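Local coordinates for protein abietadiene synthase, chloroplastic (Abies grandis, PDB 3S9V) that is a chloroplast terpene synthase, a mainly alpha-helical enzyme with a metal-binding domain, at residues H426-P430 / R431-R435. Residues are numbered along the deposited sequence; the frame is centred on the assembly and turned at random.
Sequences HKSMP and RLEAR
Ser428 and Glu433 meet through their polar ends at the start of helix 430-440. Ser428 OG donates to Glu433 OE1 at 2.8 Å and reaches the carboxylate on the anti lone pair, turned away from the second oxygen. In Glu433, CG lies anti to the backbone N (chi1 -178°) and the chain runs on extended, which carries OE1 back over the preceding loop. The same serine hydroxyl also hydrogen-bonds Tyr419 OH of helix 413-422. A water donates to Ser428 O at 2.7 Å and weakly to Glu433 OE1, making a second, looser link between the two residues.

Backbone bonds open the helix. Met429, at the N-cap position, accepts through its O from Glu433 N at 3.0 Å with an N-H...O angle of 164°, and Pro430 O accepts from Ala434 N at 2.8 Å; both are i to i+4 bonds.

Apolar contact is slight: the side chains of Met429 and Leu432 run alongside each other in the same direction, Met429 CG 4.2 Å from Leu432 CD1.

Met429 packs on Ile753 and Leu756 of helix 741-757 and on Phe514 of helix 504-514, where Leu432 touches Phe509. Arg431 makes a cation-pi contact with Phe516 and reaches Phe471 and Val474 of helix 461-491. The helix start thus packs between helices 741-757 and 504-514, while Tyr419 ties the loop before it to helix 413-422.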
loop_
_atom_site.group_PDB
_atom_site.type_symbol
_atom_site.label_atom_id
_atom_site.label_comp_id
_atom_site.label_asym_id
_atom_site.label_seq_id
_atom_site.Cartn_x
_atom_site.Cartn_y
_atom_site.Cartn_z
ATOM N N HIS A 426 4.264 -9.127 -4.858
ATOM C CA HIS A 426 5.110 -10.305 -4.748
ATOM C C HIS A 426 6.616 -10.078 -4.696
ATOM O O HIS A 426 7.369 -11.041 -4.598
ATOM C CB HIS A 426 4.774 -11.272 -5.885
ATOM C CG HIS A 426 3.380 -11.812 -5.815
ATOM N ND1 HIS A 426 2.589 -11.985 -6.931
ATOM C CD2 HIS A 426 2.634 -12.215 -4.761
ATOM C CE1 HIS A 426 1.416 -12.469 -6.567
ATOM N NE2 HIS A 426 1.417 -12.619 -5.255
ATOM N N LYS A 427 7.051 -8.823 -4.753
ATOM C CA LYS A 427 8.475 -8.499 -4.724
ATOM C C LYS A 427 8.787 -7.449 -3.673
ATOM O O LYS A 427 9.929 -7.010 -3.552
ATOM C CB LYS A 427 8.942 -7.953 -6.076
ATOM C CG LYS A 427 8.755 -8.873 -7.253
ATOM C CD LYS A 427 9.318 -8.220 -8.499
ATOM C CE LYS A 427 9.019 -9.033 -9.737
ATOM N NZ LYS A 427 9.597 -8.387 -10.949
ATOM N N SER A 428 7.775 -7.046 -2.920
ATOM C CA SER A 428 7.955 -6.026 -1.906
ATOM C C SER A 428 8.104 -6.589 -0.487
ATOM O O SER A 428 7.146 -7.105 0.090
ATOM C CB SER A 428 6.779 -5.051 -1.961
ATOM O OG SER A 428 6.938 -4.014 -1.007
ATOM N N MET A 429 9.312 -6.486 0.066
ATOM C CA MET A 429 9.577 -6.965 1.421
ATOM C C MET A 429 9.269 -5.810 2.379
ATOM O O MET A 429 9.601 -4.659 2.100
ATOM C CB MET A 429 11.044 -7.393 1.566
ATOM C CG MET A 429 11.591 -8.233 0.400
ATOM S SD MET A 429 10.597 -9.689 -0.014
ATOM C CE MET A 429 10.520 -10.474 1.602
ATOM N N PRO A 430 8.634 -6.106 3.522
ATOM C CA PRO A 430 8.259 -5.113 4.537
ATOM C C PRO A 430 9.266 -4.001 4.857
ATOM O O PRO A 430 8.907 -2.817 4.838
ATOM C CB PRO A 430 7.941 -5.975 5.757
ATOM C CG PRO A 430 7.365 -7.206 5.141
ATOM C CD PRO A 430 8.314 -7.469 3.984
ATOM N N ARG A 431 10.512 -4.357 5.157
ATOM C CA ARG A 431 11.501 -3.331 5.484
ATOM C C ARG A 431 11.804 -2.422 4.295
ATOM O O ARG A 431 11.915 -1.203 4.449
ATOM C CB ARG A 431 12.801 -3.962 5.993
ATOM C CG ARG A 431 12.687 -4.637 7.356
ATOM C CD ARG A 431 12.533 -3.629 8.498
ATOM N NE ARG A 431 11.147 -3.215 8.688
ATOM C CZ ARG A 431 10.750 -2.312 9.579
ATOM N NH1 ARG A 431 11.634 -1.712 10.373
ATOM N NH2 ARG A 431 9.463 -2.028 9.695
ATOM N N LEU A 432 11.932 -3.005 3.108
ATOM C CA LEU A 432 12.224 -2.207 1.921
ATOM C C LEU A 432 11.070 -1.258 1.578
ATOM O O LEU A 432 11.304 -0.104 1.194
ATOM C CB LEU A 432 12.544 -3.125 0.740
ATOM C CG LEU A 432 13.797 -3.978 0.972
ATOM C CD1 LEU A 432 14.055 -4.892 -0.222
ATOM C CD2 LEU A 432 14.987 -3.051 1.203
ATOM N N GLU A 433 9.832 -1.734 1.715
ATOM C CA GLU A 433 8.675 -0.890 1.432
ATOM C C GLU A 433 8.591 0.185 2.507
ATOM O O GLU A 433 8.323 1.347 2.216
ATOM C CB GLU A 433 7.368 -1.692 1.431
ATOM C CG GLU A 433 6.151 -0.825 1.076
ATOM C CD GLU A 433 4.856 -1.614 0.907
ATOM O OE1 GLU A 433 4.854 -2.606 0.145
ATOM O OE2 GLU A 433 3.834 -1.233 1.523
ATOM N N ALA A 434 8.831 -0.206 3.750
ATOM C CA ALA A 434 8.773 0.742 4.849
ATOM C C ALA A 434 9.809 1.844 4.662
ATOM O O ALA A 434 9.529 3.021 4.924
ATOM C CB ALA A 434 8.996 0.024 6.178
ATOM N N ARG A 435 11.002 1.474 4.201
ATOM C CA ARG A 435 12.048 2.470 4.010
ATOM C C ARG A 435 11.648 3.411 2.902
ATOM O O ARG A 435 11.832 4.622 3.012
ATOM C CB ARG A 435 13.396 1.826 3.660
ATOM C CG ARG A 435 14.566 2.809 3.749
ATOM C CD ARG A 435 15.895 2.125 3.507
ATOM N NE ARG A 435 17.016 2.832 4.124
ATOM C CZ ARG A 435 17.406 4.053 3.781
ATOM N NH1 ARG A 435 18.435 4.617 4.395
ATOM N NH2 ARG A 435 16.766 4.709 2.822
HETATM O O HOH W 1 5.758 -5.426 1.707
#